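Local coordinates for protein type II restriction enzyme MspI (Moraxella sp., PDB 1SA3) that recognises the double-stranded DNA sequence 5'-CCGG-3' and cleaves it after the first cytosine, leaving fragments with 5'-phosphate ends, at residues 59-62 with 63-67; 150-153 with 154-158. All coordinates share one frame; numbering follows the deposited sequence.

Both interactions are local, each made within a single helix between residues a turn apart, so neither closes a loop. From the N terminus, interaction 1 comes first, in helix 57-69, which lies against helix 23-41 and against strands 100-106 and 213-221 of the five-stranded mixed sheet. Interaction 2 follows in helix 146-157, whose last turns touch helices 133-140 and 165-175 and strand 258-261 of the small three-stranded sheet, close to the bound DNA. The two stand in series, neither nesting nor crossing. Their centres are 40 Å apart, on opposite sides of the chain's centre, with one on the sheet of the nuclease fold and the other beside DNA.

Interaction 1 (59-62 with 63-67); sequences EKDI and SSKLL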
loop_
_atom_site.group_PDB
_atom_site.type_symbol
_atom_site.label_atom_id
_atom_site.label_comp_id
_atom_site.label_asym_id
_atom_site.label_seq_id
_atom_site.Cartn_x
_atom_site.Cartn_y
_atom_site.Cartn_z
ATOM N N GLU E 59 1.761 17.942 -9.717
ATOM C CA GLU E 59 2.261 16.735 -10.358
ATOM C C GLU E 59 3.775 16.619 -10.187
ATOM O O GLU E 59 4.324 15.517 -10.199
ATOM C CB GLU E 59 1.882 16.709 -11.842
ATOM C CG GLU E 59 0.407 16.382 -12.085
ATOM C CD GLU E 59 -0.526 17.569 -11.852
ATOM O OE1 GLU E 59 -1.701 17.346 -11.490
ATOM O OE2 GLU E 59 -0.093 18.724 -12.047
ATOM N N LYS E 60 4.453 17.753 -10.028
ATOM C CA LYS E 60 5.899 17.720 -9.830
ATOM C C LYS E 60 6.180 17.118 -8.456
ATOM O O LYS E 60 7.106 16.323 -8.298
ATOM C CB LYS E 60 6.520 19.117 -9.900
ATOM C CG LYS E 60 8.045 19.073 -9.783
ATOM C CD LYS E 60 8.690 20.450 -9.657
ATOM C CE LYS E 60 10.216 20.315 -9.552
ATOM N NZ LYS E 60 10.904 21.588 -9.228
ATOM N N ASP E 61 5.376 17.496 -7.463
ATOM C CA ASP E 61 5.550 16.965 -6.112
ATOM C C ASP E 61 5.329 15.455 -6.123
ATOM O O ASP E 61 6.085 14.708 -5.515
ATOM C CB ASP E 61 4.563 17.612 -5.132
ATOM C CG ASP E 61 4.686 17.049 -3.718
ATOM O OD1 ASP E 61 5.801 17.086 -3.150
ATOM O OD2 ASP E 61 3.671 16.566 -3.161
ATOM N N ILE E 62 4.286 15.018 -6.822
ATOM C CA ILE E 62 3.955 13.596 -6.921
ATOM C C ILE E 62 5.054 12.821 -7.648
ATOM O O ILE E 62 5.567 11.820 -7.130
ATOM C CB ILE E 62 2.610 13.412 -7.656
ATOM C CG1 ILE E 62 1.491 14.056 -6.822
ATOM C CG2 ILE E 62 2.343 11.923 -7.917
ATOM C CD1 ILE E 62 0.148 14.194 -7.569
ATOM N N SER E 63 5.433 13.289 -8.836
ATOM C CA SER E 63 6.474 12.615 -9.599
ATOM C C SER E 63 7.835 12.614 -8.869
ATOM O O SER E 63 8.544 11.604 -8.879
ATOM C CB SER E 63 6.590 13.238 -11.000
ATOM O OG SER E 63 6.897 14.620 -10.949
ATOM N N SER E 64 8.196 13.728 -8.235
ATOM C CA SER E 64 9.462 13.796 -7.495
ATOM C C SER E 64 9.466 12.827 -6.308
ATOM O O SER E 64 10.473 12.190 -6.022
ATOM C CB SER E 64 9.728 15.216 -6.979
ATOM O OG SER E 64 10.101 16.085 -8.034
ATOM N N LYS E 65 8.343 12.721 -5.608
ATOM C CA LYS E 65 8.267 11.801 -4.480
ATOM C C LYS E 65 8.427 10.363 -4.972
ATOM O O LYS E 65 9.028 9.529 -4.295
ATOM C CB LYS E 65 6.927 11.947 -3.742
ATOM C CG LYS E 65 6.847 13.149 -2.811
ATOM C CD LYS E 65 5.442 13.334 -2.260
ATOM C CE LYS E 65 5.392 14.517 -1.301
ATOM N NZ LYS E 65 4.014 14.837 -0.838
ATOM N N LEU E 66 7.886 10.063 -6.147
ATOM C CA LEU E 66 8.002 8.707 -6.669
ATOM C C LEU E 66 9.452 8.398 -7.050
ATOM O O LEU E 66 9.982 7.339 -6.697
ATOM C CB LEU E 66 7.066 8.509 -7.869
ATOM C CG LEU E 66 6.801 7.041 -8.256
ATOM C CD1 LEU E 66 5.382 6.896 -8.824
ATOM C CD2 LEU E 66 7.840 6.565 -9.267
ATOM N N LEU E 67 10.101 9.317 -7.758
ATOM C CA LEU E 67 11.495 9.103 -8.149
ATOM C C LEU E 67 12.403 9.055 -6.920
ATOM O O LEU E 67 13.385 8.305 -6.879
ATOM C CB LEU E 67 11.966 10.211 -9.103
ATOM C CG LEU E 67 11.275 10.300 -10.472
ATOM C CD1 LEU E 67 11.853 11.472 -11.257
ATOM C CD2 LEU E 67 11.448 8.996 -11.246
#
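Asp61 and Lys65, one helical turn apart, cross obliquely on the flank of the helix, and Lys65 NZ reaches Asp61 OD2 at 2.9 Å in a salt bridge. The ammonium meets that oxygen on its syn side, 15° out of the carboxylate plane. Asp61 swings its CG away from its own N (chi1 178°) to lie beside the carbonyl carbon, and the end of the short acid comes within reach of Lys65, whose extended chain passes over Asp61 O, with CG 3.2 Å from that oxygen. The same ammonium is also held by Asp216 and the carbonyl of Val217, so the long lysine ties the helix to strand 213-221.

Small Ser63 turns its hydroxyl back on the preceding turn: OG lies 2.8 Å from Glu59 O and 3.2 Å from Lys60 O, though one proton cannot serve every acceptor. Ser63 N bonds to Glu59 O at 2.8 Å, nearly straight at 169°. The hydroxyls of Ser63 and Ser64 are hydrogen-bonded to Asn52. Ile62 and Leu66, branched and apolar, fill the buried face: Ile62 rests on helix 23-41, Leu66 on strand 100-106. This is an amphipathic alpha-helix with an i to i+4 salt bridge, packed on the sheet of a PD-(D/E)XK nuclease.

Interaction 2 (150-153 with 154-158); sequences LIRK and HQNDQ
Arg152 O accepts the N-H of Asn156 at 2.8 Å, the shortest polar bond between 150-153 and 154-158, and a nearly straight one at 167°. Asn156 also brings its side chain back over this turn, laying ND2 3.7 Å from Arg152 CG. The two side chains run side by side and point the same way, and the amide nitrogen lies alongside the arginine's CG and CD. Bent at chi3, the arginine carries its charged end to Glu149 and Glu134; the latter salt bridge links this helix to helix 133-140.

One residue further on, Lys153 and Asp157 form an i to i+4 salt bridge, with Lys153 NZ 3.2 Å from Asp157 OD2. The lysine chain stays extended as far as CE and then turns at its last torsion (chi4 56°), which brings the ammonium round to the syn lone pair of that oxygen. On the way Lys153 CG passes 3.5 Å from the same OD2. Asp157 N closes the turn on Lys153 O at 2.9 Å, so backbone and side chains join the same two residues.

The other faces look into the fold. Ile151 and Leu150 give branched apolar surface to helix 165-175, while Gln155, long enough to reach, uses both ends of its amide on Asp132 and Val133. His154 sets its ring edge-to-face with Trp247 and also packs near a DNA phosphate. Just past the helix end, Gln158 takes a positive phi of 74°, its N bonded to His154 O. The acids paired with Arg152 and Lys153 probably offset part of their positive charge locally, within the protein itself.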
loop_
_atom_site.group_PDB
_atom_site.type_symbol
_atom_site.label_atom_id
_atom_site.label_comp_id
_atom_site.label_asym_id
_atom_site.label_seq_id
_atom_site.Cartn_x
_atom_site.Cartn_y
_atom_site.Cartn_z
ATOM N N LEU E 150 -1.993 -17.312 19.805
ATOM C CA LEU E 150 -2.358 -15.984 20.291
ATOM C C LEU E 150 -2.884 -15.185 19.098
ATOM O O LEU E 150 -3.853 -14.425 19.214
ATOM C CB LEU E 150 -1.147 -15.291 20.931
ATOM C CG LEU E 150 -0.733 -15.849 22.305
ATOM C CD1 LEU E 150 0.629 -15.300 22.715
ATOM C CD2 LEU E 150 -1.787 -15.487 23.343
ATOM N N ILE E 151 -2.250 -15.369 17.944
ATOM C CA ILE E 151 -2.716 -14.683 16.748
ATOM C C ILE E 151 -4.112 -15.217 16.417
ATOM O O ILE E 151 -5.019 -14.446 16.094
ATOM C CB ILE E 151 -1.775 -14.914 15.546
ATOM C CG1 ILE E 151 -0.406 -14.293 15.843
ATOM C CG2 ILE E 151 -2.387 -14.290 14.280
ATOM C CD1 ILE E 151 0.670 -14.605 14.801
ATOM N N ARG E 152 -4.288 -16.535 16.506
ATOM C CA ARG E 152 -5.584 -17.140 16.212
ATOM C C ARG E 152 -6.650 -16.640 17.181
ATOM O O ARG E 152 -7.806 -16.479 16.800
ATOM C CB ARG E 152 -5.515 -18.672 16.294
ATOM C CG ARG E 152 -6.732 -19.376 15.692
ATOM C CD ARG E 152 -6.891 -20.813 16.190
ATOM N NE ARG E 152 -5.700 -21.630 15.981
ATOM C CZ ARG E 152 -5.224 -22.001 14.794
ATOM N NH1 ARG E 152 -5.830 -21.634 13.676
ATOM N NH2 ARG E 152 -4.134 -22.754 14.728
ATOM N N LYS E 153 -6.268 -16.414 18.436
ATOM C CA LYS E 153 -7.213 -15.926 19.433
ATOM C C LYS E 153 -7.719 -14.557 18.999
ATOM O O LYS E 153 -8.906 -14.256 19.123
ATOM C CB LYS E 153 -6.555 -15.800 20.808
ATOM C CG LYS E 153 -7.492 -15.223 21.869
ATOM C CD LYS E 153 -6.827 -15.128 23.239
ATOM C CE LYS E 153 -7.764 -14.517 24.280
ATOM N NZ LYS E 153 -9.059 -15.264 24.386
ATOM N N HIS E 154 -6.803 -13.733 18.498
ATOM C CA HIS E 154 -7.150 -12.394 18.034
ATOM C C HIS E 154 -8.134 -12.524 16.870
ATOM O O HIS E 154 -9.133 -11.806 16.800
ATOM C CB HIS E 154 -5.893 -11.659 17.574
ATOM C CG HIS E 154 -6.047 -10.169 17.527
ATOM N ND1 HIS E 154 -6.924 -9.539 16.673
ATOM C CD2 HIS E 154 -5.446 -9.189 18.243
ATOM C CE1 HIS E 154 -6.860 -8.233 16.867
ATOM N NE2 HIS E 154 -5.969 -7.995 17.814
ATOM N N GLN E 155 -7.850 -13.448 15.957
ATOM C CA GLN E 155 -8.731 -13.656 14.817
ATOM C C GLN E 155 -10.114 -14.078 15.291
ATOM O O GLN E 155 -11.123 -13.514 14.867
ATOM C CB GLN E 155 -8.150 -14.721 13.883
ATOM C CG GLN E 155 -9.100 -15.197 12.781
ATOM C CD GLN E 155 -8.384 -16.009 11.701
ATOM O OE1 GLN E 155 -7.542 -15.484 10.966
ATOM N NE2 GLN E 155 -8.714 -17.294 11.608
ATOM N N ASN E 156 -10.172 -15.059 16.185
ATOM C CA ASN E 156 -11.464 -15.524 16.671
ATOM C C ASN E 156 -12.266 -14.508 17.467
ATOM O O ASN E 156 -13.488 -14.467 17.355
ATOM C CB ASN E 156 -11.295 -16.798 17.503
ATOM C CG ASN E 156 -11.021 -18.009 16.644
ATOM O OD1 ASN E 156 -11.596 -18.157 15.562
ATOM N ND2 ASN E 156 -10.151 -18.890 17.120
ATOM N N ASP E 157 -11.589 -13.698 18.277
ATOM C CA ASP E 157 -12.269 -12.698 19.091
ATOM C C ASP E 157 -12.598 -11.433 18.297
ATOM O O ASP E 157 -13.468 -10.655 18.687
ATOM C CB ASP E 157 -11.410 -12.318 20.307
ATOM C CG ASP E 157 -11.263 -13.455 21.310
ATOM O OD1 ASP E 157 -12.017 -14.442 21.222
ATOM O OD2 ASP E 157 -10.397 -13.349 22.202
ATOM N N GLN E 158 -11.889 -11.246 17.187
ATOM C CA GLN E 158 -12.041 -10.091 16.305
ATOM C C GLN E 158 -11.444 -8.817 16.899
ATOM O O GLN E 158 -11.699 -7.713 16.432
ATOM C CB GLN E 158 -13.515 -9.899 15.903
ATOM C CG GLN E 158 -14.034 -11.062 15.043
ATOM C CD GLN E 158 -15.373 -10.791 14.369
ATOM O OE1 GLN E 158 -16.264 -10.176 14.949
ATOM N NE2 GLN E 158 -15.523 -11.274 13.149
#